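Local structure of regulatory Subunit of Protein Kinase A (cAMP-dependent) from Euglena gracilis (Euglena gracilis, 6RSX) at residues D51-E54 with V55-S59; V259-R263 with E264-A268; M273-I276 with L277-N280. The protein binds adenosine-3',5'-cyclic monophosphate in two tandem cyclic nucleotide-binding domains and probably controls the catalytic subunit of protein kinase A in response to it. All coordinates share one frame; numbering follows the deposited sequence.

Interaction 1 (D51-E54 with V55-S59); sequences DSLE and VVYSS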
ATOM      1  N   ASP A  51      12.646 -17.142   5.445  1.00 59.92           N
ATOM      2  CA  ASP A  51      12.416 -17.940   6.648  1.00 62.87           C
ATOM      3  C   ASP A  51      11.031 -17.678   7.222  1.00 49.42           C
ATOM      4  O   ASP A  51      10.321 -18.608   7.626  1.00 45.94           O
ATOM      5  CB  ASP A  51      13.489 -17.638   7.693  1.00 64.83           C
ATOM      6  CG  ASP A  51      14.607 -18.662   7.691  1.00 83.02           C
ATOM      7  OD1 ASP A  51      14.633 -19.509   6.769  1.00 86.35           O
ATOM      8  OD2 ASP A  51      15.451 -18.628   8.617  1.00 88.54           O
ATOM      9  N   SER A  52      10.643 -16.407   7.293  1.00 54.35           N
ATOM     10  CA  SER A  52       9.297 -16.072   7.738  1.00 45.56           C
ATOM     11  C   SER A  52       8.250 -16.607   6.769  1.00 48.04           C
ATOM     12  O   SER A  52       7.174 -17.046   7.190  1.00 45.20           O
ATOM     13  CB  SER A  52       9.170 -14.561   7.904  1.00 56.95           C
ATOM     14  OG  SER A  52       9.887 -14.132   9.045  1.00 57.81           O
ATOM     15  N   LEU A  53       8.539 -16.574   5.461  1.00 48.57           N
ATOM     16  CA  LEU A  53       7.577 -17.104   4.500  1.00 43.69           C
ATOM     17  C   LEU A  53       7.338 -18.582   4.741  1.00 45.60           C
ATOM     18  O   LEU A  53       6.199 -19.058   4.662  1.00 43.10           O
ATOM     19  CB  LEU A  53       8.054 -16.855   3.064  1.00 48.92           C
ATOM     20  CG  LEU A  53       7.938 -15.401   2.621  1.00 54.34           C
ATOM     21  CD1 LEU A  53       8.319 -15.285   1.169  1.00 55.04           C
ATOM     22  CD2 LEU A  53       6.534 -14.911   2.826  1.00 47.36           C
ATOM     23  N   GLU A  54       8.396 -19.321   5.089  1.00 47.50           N
ATOM     24  CA  GLU A  54       8.220 -20.721   5.445  1.00 47.14           C
ATOM     25  C   GLU A  54       7.254 -20.866   6.612  1.00 41.77           C
ATOM     26  O   GLU A  54       6.467 -21.823   6.671  1.00 45.61           O
ATOM     27  CB  GLU A  54       9.574 -21.350   5.788  1.00 62.76           C
ATOM     28  CG  GLU A  54       9.816 -22.738   5.199  1.00 66.58           C
ATOM     29  CD  GLU A  54       9.192 -23.861   6.007  1.00 73.49           C
ATOM     30  OE1 GLU A  54       8.709 -23.608   7.138  1.00 77.73           O
ATOM     31  OE2 GLU A  54       9.185 -25.010   5.507  1.00 81.83           O
ATOM     32  N   VAL A  55       7.310 -19.939   7.574  1.00 44.04           N
ATOM     33  CA  VAL A  55       6.368 -19.999   8.688  1.00 41.65           C
ATOM     34  C   VAL A  55       4.949 -19.739   8.195  1.00 39.72           C
ATOM     35  O   VAL A  55       4.001 -20.431   8.581  1.00 38.38           O
ATOM     36  CB  VAL A  55       6.769 -19.001   9.786  1.00 46.18           C
ATOM     37  CG1 VAL A  55       5.705 -18.952  10.854  1.00 43.28           C
ATOM     38  CG2 VAL A  55       8.114 -19.376  10.379  1.00 48.83           C
ATOM     39  N   VAL A  56       4.786 -18.732   7.336  1.00 42.34           N
ATOM     40  CA  VAL A  56       3.469 -18.442   6.784  1.00 38.38           C
ATOM     41  C   VAL A  56       2.919 -19.663   6.060  1.00 35.86           C
ATOM     42  O   VAL A  56       1.787 -20.081   6.296  1.00 36.03           O
ATOM     43  CB  VAL A  56       3.537 -17.217   5.858  1.00 39.33           C
ATOM     44  CG1 VAL A  56       2.189 -17.015   5.153  1.00 38.93           C
ATOM     45  CG2 VAL A  56       3.923 -15.992   6.637  1.00 39.16           C
ATOM     46  N   TYR A  57       3.729 -20.279   5.178  1.00 36.53           N
ATOM     47  CA  TYR A  57       3.194 -21.350   4.354  1.00 39.84           C
ATOM     48  C   TYR A  57       2.858 -22.591   5.152  1.00 38.89           C
ATOM     49  O   TYR A  57       2.054 -23.410   4.684  1.00 41.37           O
ATOM     50  CB  TYR A  57       4.165 -21.738   3.247  1.00 42.00           C
ATOM     51  CG  TYR A  57       4.429 -20.626   2.276  1.00 40.23           C
ATOM     52  CD1 TYR A  57       3.393 -19.830   1.799  1.00 38.38           C
ATOM     53  CD2 TYR A  57       5.721 -20.360   1.851  1.00 46.08           C
ATOM     54  CE1 TYR A  57       3.653 -18.791   0.880  1.00 44.91           C
ATOM     55  CE2 TYR A  57       5.984 -19.328   0.931  1.00 48.23           C
ATOM     56  CZ  TYR A  57       4.952 -18.555   0.463  1.00 47.06           C
ATOM     57  OH  TYR A  57       5.227 -17.542  -0.439  1.00 54.92           O
ATOM     58  N   SER A  58       3.476 -22.780   6.319  1.00 40.46           N
ATOM     59  CA  SER A  58       3.133 -23.924   7.142  1.00 37.35           C
ATOM     60  C   SER A  58       2.064 -23.620   8.191  1.00 40.10           C
ATOM     61  O   SER A  58       1.418 -24.557   8.677  1.00 40.36           O
ATOM     62  CB  SER A  58       4.400 -24.481   7.831  1.00 44.92           C
ATOM     63  OG  SER A  58       4.907 -23.599   8.825  1.00 47.25           O
ATOM     64  N   SER A  59       1.849 -22.342   8.525  1.00 37.41           N
ATOM     65  CA  SER A  59       0.964 -21.936   9.612  1.00 36.89           C
ATOM     66  C   SER A  59      -0.401 -21.427   9.165  1.00 36.35           C
ATOM     67  O   SER A  59      -1.371 -21.580   9.914  1.00 38.03           O
ATOM     68  CB  SER A  59       1.626 -20.828  10.453  1.00 38.89           C
ATOM     69  OG  SER A  59       2.832 -21.289  11.070  1.00 44.24           O
TER
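Leu53 O accepts the amide N of Tyr57 at 2.8 Å with an N-H...O angle of 162°. This is one of four successive i to i+4 backbone bonds that run from Asp51 O to Ser58 N in helix 50-59. The Tyr57 ring folds back obliquely beside this carbonyl, CD2 of Tyr57 lying 3.1 Å from Leu53 O. Its CG is anti to its own carbonyl carbon (chi1 -63°), which sends the ring toward the preceding turn, where Tyr57 CE2 comes within 3.9 Å of Leu53 CB and the two side chains run alongside each other in the same direction. The helix packs among those that accompany the first cyclic nucleotide-binding domain, between helix 29-39, where Tyr57 touches Lys32, Ile35 and Glu36, and helix 141-147, where Val55 meets Thr143 and Arg146. A serine in place of Tyr57 would probably leave the flank of Leu53 and the facing side of helix 29-39 without their shared aromatic packing. In the last turn Glu54 O takes two donors from one residue, Ser58 N and Ser58 OG, each at 3.2 Å. The hydroxyl stands between its own backbone N and carbonyl carbon (chi1 69°), a position from which it reaches back to that oxygen.

Interaction 2 (V259-R263 with E264-A268); sequences VSLDR and ESFTA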
ATOM      1  N   VAL A 259      10.492   7.981  -1.518  1.00 41.79           N
ATOM      2  CA  VAL A 259       9.756   6.735  -1.350  1.00 39.93           C
ATOM      3  C   VAL A 259       8.913   6.556  -2.599  1.00 37.32           C
ATOM      4  O   VAL A 259       8.507   7.532  -3.254  1.00 37.49           O
ATOM      5  CB  VAL A 259       8.873   6.706  -0.075  1.00 37.19           C
ATOM      6  CG1 VAL A 259       9.727   6.447   1.159  1.00 40.40           C
ATOM      7  CG2 VAL A 259       8.119   8.015   0.056  1.00 37.72           C
ATOM      8  N   SER A 260       8.655   5.299  -2.938  1.00 36.47           N
ATOM      9  CA  SER A 260       7.955   4.991  -4.171  1.00 36.89           C
ATOM     10  C   SER A 260       6.789   4.036  -3.945  1.00 39.57           C
ATOM     11  O   SER A 260       6.728   3.291  -2.961  1.00 36.04           O
ATOM     12  CB  SER A 260       8.906   4.389  -5.206  1.00 42.15           C
ATOM     13  OG  SER A 260       9.380   3.140  -4.775  1.00 41.94           O
ATOM     14  N   LEU A 261       5.856   4.086  -4.890  1.00 40.37           N
ATOM     15  CA  LEU A 261       4.781   3.111  -5.026  1.00 37.37           C
ATOM     16  C   LEU A 261       4.919   2.452  -6.384  1.00 48.30           C
ATOM     17  O   LEU A 261       5.066   3.153  -7.405  1.00 40.80           O
ATOM     18  CB  LEU A 261       3.406   3.766  -4.916  1.00 34.53           C
ATOM     19  CG  LEU A 261       3.003   4.449  -3.628  1.00 36.45           C
ATOM     20  CD1 LEU A 261       1.634   5.057  -3.814  1.00 36.73           C
ATOM     21  CD2 LEU A 261       3.002   3.379  -2.473  1.00 40.24           C
ATOM     22  N   ASP A 262       4.874   1.118  -6.408  1.00 42.06           N
ATOM     23  CA  ASP A 262       4.882   0.461  -7.710  1.00 45.69           C
ATOM     24  C   ASP A 262       3.501   0.570  -8.356  1.00 46.07           C
ATOM     25  O   ASP A 262       2.525   0.979  -7.727  1.00 47.74           O
ATOM     26  CB  ASP A 262       5.373  -0.995  -7.589  1.00 46.37           C
ATOM     27  CG  ASP A 262       4.369  -1.930  -6.906  1.00 54.57           C
ATOM     28  OD1 ASP A 262       3.174  -1.596  -6.767  1.00 50.62           O
ATOM     29  OD2 ASP A 262       4.802  -3.032  -6.494  1.00 64.01           O
ATOM     30  N   ARG A 263       3.428   0.240  -9.651  1.00 45.28           N
ATOM     31  CA  ARG A 263       2.195   0.469 -10.405  1.00 46.99           C
ATOM     32  C   ARG A 263       0.971  -0.130  -9.708  1.00 46.85           C
ATOM     33  O   ARG A 263      -0.087   0.508  -9.614  1.00 43.41           O
ATOM     34  CB  ARG A 263       2.327  -0.109 -11.809  1.00 48.21           C
ATOM     35  CG  ARG A 263       1.045  -0.025 -12.582  1.00 49.75           C
ATOM     36  CD  ARG A 263       1.163  -0.664 -13.958  1.00 64.31           C
ATOM     37  NE  ARG A 263       2.285  -0.141 -14.735  1.00 65.32           N
ATOM     38  CZ  ARG A 263       2.200   0.861 -15.613  1.00 79.04           C
ATOM     39  NH1 ARG A 263       3.283   1.250 -16.278  1.00 72.90           N
ATOM     40  NH2 ARG A 263       1.037   1.479 -15.831  1.00 73.27           N
ATOM     41  N   GLU A 264       1.091  -1.378  -9.250  1.00 44.08           N
ATOM     42  CA  GLU A 264      -0.030  -2.065  -8.601  1.00 48.69           C
ATOM     43  C   GLU A 264      -0.488  -1.333  -7.335  1.00 40.00           C
ATOM     44  O   GLU A 264      -1.687  -1.114  -7.130  1.00 45.15           O
ATOM     45  CB  GLU A 264       0.377  -3.510  -8.293  1.00 53.23           C
ATOM     46  CG  GLU A 264      -0.728  -4.395  -7.727  1.00 59.93           C
ATOM     47  CD  GLU A 264      -0.236  -5.804  -7.332  0.08 59.46           C
ATOM     48  OE1 GLU A 264       0.978  -6.019  -7.152  1.00 62.49           O
ATOM     49  OE2 GLU A 264      -1.070  -6.717  -7.193  1.00 67.60           O
ATOM     50  N   SER A 265       0.460  -0.923  -6.484  1.00 46.60           N
ATOM     51  CA  SER A 265       0.125  -0.196  -5.257  1.00 41.35           C
ATOM     52  C   SER A 265      -0.398   1.197  -5.556  1.00 44.70           C
ATOM     53  O   SER A 265      -1.352   1.657  -4.920  1.00 42.60           O
ATOM     54  CB  SER A 265       1.353  -0.078  -4.354  1.00 48.53           C
ATOM     55  OG  SER A 265       1.764  -1.334  -3.876  1.00 54.73           O
ATOM     56  N   PHE A 266       0.243   1.907  -6.490  1.00 41.75           N
ATOM     57  CA  PHE A 266      -0.277   3.210  -6.890  1.00 42.99           C
ATOM     58  C   PHE A 266      -1.749   3.107  -7.283  1.00 42.26           C
ATOM     59  O   PHE A 266      -2.605   3.846  -6.778  1.00 44.39           O
ATOM     60  CB  PHE A 266       0.568   3.779  -8.035  1.00 40.14           C
ATOM     61  CG  PHE A 266       0.091   5.108  -8.520  1.00 40.11           C
ATOM     62  CD1 PHE A 266       0.376   6.255  -7.799  1.00 41.07           C
ATOM     63  CD2 PHE A 266      -0.655   5.209  -9.687  1.00 43.20           C
ATOM     64  CE1 PHE A 266      -0.059   7.493  -8.240  1.00 42.93           C
ATOM     65  CE2 PHE A 266      -1.103   6.433 -10.134  1.00 44.31           C
ATOM     66  CZ  PHE A 266      -0.810   7.583  -9.411  1.00 43.71           C
ATOM     67  N   THR A 267      -2.071   2.148  -8.138  1.00 44.24           N
ATOM     68  CA  THR A 267      -3.444   2.043  -8.611  1.00 47.90           C
ATOM     69  C   THR A 267      -4.389   1.692  -7.465  1.00 48.38           C
ATOM     70  O   THR A 267      -5.473   2.279  -7.341  1.00 44.42           O
ATOM     71  CB  THR A 267      -3.503   1.015  -9.753  1.00 51.78           C
ATOM     72  OG1 THR A 267      -2.675   1.475 -10.832  1.00 54.54           O
ATOM     73  CG2 THR A 267      -4.910   0.850 -10.276  1.00 51.78           C
ATOM     74  N   ALA A 268      -3.976   0.767  -6.599  1.00 50.26           N
ATOM     75  CA  ALA A 268      -4.799   0.376  -5.452  1.00 46.89           C
ATOM     76  C   ALA A 268      -5.070   1.554  -4.520  1.00 47.03           C
ATOM     77  O   ALA A 268      -6.173   1.681  -3.980  1.00 50.09           O
ATOM     78  CB  ALA A 268      -4.121  -0.769  -4.693  1.00 43.49           C
TER
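Asp262 and Ser265 face each other across the first turn of helix 263-269, and the direction of the aspartate carboxylate defines the contact. With CG set between its own backbone N and carbonyl carbon (chi1 72°), Asp262 brings its carboxylate over the start of the helix. There Ser265 N meets Asp262 OD1 at 2.8 Å, nearly along the C-O axis, the N-H...O angle being 170°. Asp262 is thus the N-cap, its carboxylate occupied by an amide of the first turn; a weak second bond comes to Asp262 OD1 from Ser265 OG at 3.2 Å. The other oxygen, OD2, forms a salt bridge with Arg46, whose guanidinium also pairs with Glu264 OE1, so that one arginine is likely to offset two neighbouring negative charges. The backbone turns with the cap: Phe266 N donates to Asp262 O at 2.8 Å. One residue on, Arg263 O is gripped by Thr267 N and Thr267 OG1, each at 3.0 Å and from opposite faces of the carbonyl plane. On the inner side Leu261 CB packs against Phe266 CB at 4.2 Å, and Leu261 CD1 lies at the edge of the phenyl ring. The axes of strand 259-262 and helix 264-268 stand at 85°. Strand 256-262 is held between strands 185-189 and 204-208 of the second domain's beta-sheet, while the Phe266 ring reaches Phe205 and helix 237-242.

Interaction 3 (M273-I276 with L277-N280); sequences MEEI and LQRN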
ATOM      1  N   MET A 273      -5.878  10.260  -3.520  1.00 51.43           N
ATOM      2  CA  MET A 273      -4.863  11.157  -4.067  1.00 54.37           C
ATOM      3  C   MET A 273      -5.267  11.776  -5.394  1.00 49.54           C
ATOM      4  O   MET A 273      -4.629  12.743  -5.828  1.00 49.44           O
ATOM      5  CB  MET A 273      -3.529  10.420  -4.270  1.00 46.58           C
ATOM      6  CG  MET A 273      -2.787  10.023  -2.994  1.00 48.25           C
ATOM      7  SD  MET A 273      -1.208   9.203  -3.357  0.77 44.64           S
ATOM      8  CE  MET A 273      -1.738   7.835  -4.382  1.00 43.73           C
ATOM      9  N   GLU A 274      -6.286  11.232  -6.055  1.00 49.00           N
ATOM     10  CA  GLU A 274      -6.454  11.510  -7.479  1.00 55.04           C
ATOM     11  C   GLU A 274      -6.777  12.977  -7.748  1.00 56.80           C
ATOM     12  O   GLU A 274      -6.284  13.550  -8.724  1.00 53.83           O
ATOM     13  CB  GLU A 274      -7.535  10.615  -8.072  1.00 61.02           C
ATOM     14  CG  GLU A 274      -7.507  10.598  -9.583  1.00 62.70           C
ATOM     15  CD  GLU A 274      -8.598   9.737 -10.182  1.00 73.68           C
ATOM     16  OE1 GLU A 274      -9.699   9.673  -9.588  1.00 79.05           O
ATOM     17  OE2 GLU A 274      -8.346   9.125 -11.245  1.00 78.79           O
ATOM     18  N   GLU A 275      -7.610  13.601  -6.919  1.00 56.26           N
ATOM     19  CA  GLU A 275      -7.942  15.001  -7.166  1.00 63.85           C
ATOM     20  C   GLU A 275      -6.714  15.888  -7.022  1.00 63.88           C
ATOM     21  O   GLU A 275      -6.510  16.806  -7.821  1.00 52.32           O
ATOM     22  CB  GLU A 275      -9.042  15.468  -6.222  1.00 72.09           C
ATOM     23  CG  GLU A 275     -10.423  15.020  -6.634  1.00 86.21           C
ATOM     24  CD  GLU A 275     -11.506  15.899  -6.049  1.00 94.12           C
ATOM     25  OE1 GLU A 275     -11.173  17.018  -5.589  1.00 95.30           O
ATOM     26  OE2 GLU A 275     -12.681  15.472  -6.050  1.00 96.00           O
ATOM     27  N   ILE A 276      -5.896  15.647  -5.994  1.00 59.18           N
ATOM     28  CA  ILE A 276      -4.674  16.427  -5.841  1.00 52.93           C
ATOM     29  C   ILE A 276      -3.761  16.218  -7.043  1.00 58.47           C
ATOM     30  O   ILE A 276      -3.198  17.177  -7.589  1.00 52.94           O
ATOM     31  CB  ILE A 276      -3.968  16.079  -4.522  1.00 53.07           C
ATOM     32  CG1 ILE A 276      -4.733  16.690  -3.339  1.00 54.10           C
ATOM     33  CG2 ILE A 276      -2.512  16.549  -4.566  1.00 50.99           C
ATOM     34  CD1 ILE A 276      -4.216  16.288  -1.961  1.00 56.16           C
ATOM     35  N   LEU A 277      -3.622  14.965  -7.490  1.00 51.97           N
ATOM     36  CA  LEU A 277      -2.770  14.670  -8.638  1.00 46.42           C
ATOM     37  C   LEU A 277      -3.292  15.343  -9.903  1.00 56.72           C
ATOM     38  O   LEU A 277      -2.505  15.849 -10.718  1.00 51.36           O
ATOM     39  CB  LEU A 277      -2.681  13.158  -8.838  1.00 47.37           C
ATOM     40  CG  LEU A 277      -1.873  12.475  -7.738  1.00 41.48           C
ATOM     41  CD1 LEU A 277      -1.986  10.955  -7.850  1.00 45.42           C
ATOM     42  CD2 LEU A 277      -0.415  12.943  -7.799  1.00 44.94           C
ATOM     43  N   GLN A 278      -4.616  15.329 -10.098  1.00 54.48           N
ATOM     44  CA  GLN A 278      -5.209  15.955 -11.283  1.00 56.09           C
ATOM     45  C   GLN A 278      -5.031  17.471 -11.265  1.00 58.52           C
ATOM     46  O   GLN A 278      -4.613  18.065 -12.269  1.00 54.62           O
ATOM     47  CB  GLN A 278      -6.691  15.584 -11.382  1.00 55.06           C
ATOM     48  CG  GLN A 278      -6.933  14.126 -11.707  1.00 57.82           C
ATOM     49  CD  GLN A 278      -8.381  13.709 -11.513  0.36 62.77           C
ATOM     50  OE1 GLN A 278      -9.099  14.257 -10.674  0.80 63.08           O
ATOM     51  NE2 GLN A 278      -8.815  12.732 -12.291  0.86 67.11           N
ATOM     52  N   ARG A 279      -5.363  18.117 -10.140  1.00 58.18           N
ATOM     53  CA  ARG A 279      -5.159  19.559 -10.015  1.00 58.80           C
ATOM     54  C   ARG A 279      -3.711  19.930 -10.302  1.00 63.08           C
ATOM     55  O   ARG A 279      -3.431  20.881 -11.048  1.00 58.79           O
ATOM     56  CB  ARG A 279      -5.558  20.040  -8.613  1.00 64.45           C
ATOM     57  CG  ARG A 279      -7.026  20.426  -8.446  1.00 76.50           C
ATOM     58  CD  ARG A 279      -7.306  21.055  -7.076  1.00 73.96           C
ATOM     59  NE  ARG A 279      -7.157  20.090  -5.987  1.00 85.31           N
ATOM     60  CZ  ARG A 279      -8.113  19.255  -5.584  1.00 81.58           C
ATOM     61  NH1 ARG A 279      -9.305  19.265  -6.168  1.00 87.13           N
ATOM     62  NH2 ARG A 279      -7.877  18.403  -4.596  1.00 83.33           N
ATOM     63  N   ASN A 280      -2.771  19.185  -9.727  1.00 48.84           N
ATOM     64  CA  ASN A 280      -1.376  19.559  -9.879  1.00 48.89           C
ATOM     65  C   ASN A 280      -0.919  19.567 -11.332  1.00 47.50           C
ATOM     66  O   ASN A 280       0.063  20.242 -11.655  1.00 47.90           O
ATOM     67  CB  ASN A 280      -0.491  18.620  -9.094  1.00 45.43           C
ATOM     68  CG  ASN A 280       0.944  18.977  -9.209  1.00 48.72           C
ATOM     69  OD1 ASN A 280       1.379  19.994  -8.662  1.00 49.37           O
ATOM     70  ND2 ASN A 280       1.713  18.149  -9.930  1.00 47.44           N
TER
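At 2.8 Å, Gln278 N to Glu274 O is the shortest polar bond here, in a series of i to i+4 backbone bonds from Met273 O to Asn280 N, at the start of and along helix 274-280. The two side chains of this pair lie against each other as flat groups: the carboxylate of Glu274 and the amide of Gln278 are stacked with their planes 11° apart, and Gln278 NE2 sits 3.7 Å from Glu274 CD, so the carboxamide rests on the carboxylate by packing. Helix 274-280 follows the second cyclic nucleotide-binding beta-barrel and its helix 263-269, in the C-terminal helical part that accompanies this fold. Its inner side is apolar: Leu277 CD1 comes to 3.9 Å from Met273 CB, and the leucine also touches Leu168, Leu270, Phe234 and Met241.

On a solvent-facing flank Glu275 and Arg279 form a salt bridge. Arg279 NH1 approaches OE1 of Glu275 at 3.0 Å and 164°, arriving on the anti side of the carboxylate, while the oxygen lies at the edge of the guanidinium, in its plane. The two planes are steeply turned, 75° apart. A bend at chi3 folds the arginine back over its own helix, with Glu275 O above the centre of one guanidinium face. Glu275 therefore meets the guanidinium twice, by its carboxylate at the edge and by its carbonyl over the face, which probably restricts its rotation. Arg279 NH2 also lies 3.8 Å from Ile276 CG1. Asn280 N bonds to Ile276 O, and the Asn280 side chain touches Phe234.

Overall arrangement
Interactions 2 and 3 meet directly, their centres about 15 Å apart. The ring of Phe266 carries the touch, with CZ at 3.9 Å from Leu277 CD1 and CE1 at 4.2 Å from Met273 CE, so consecutive helices 263-269 and 274-280 share an apolar seam in the second domain. Met241 of helix 237-242 touches side chains of both. Interaction 1 stands apart in the N-terminal half, its centre about 26 Å from that of interaction 2 and about 40 Å from that of interaction 3. Neither later contact is far from bound cyclic AMP: one bound molecule lies about 8 Å from the Arg263 side chain, and the Asn280 side chain has a bound cyclic AMP about 6 Å away.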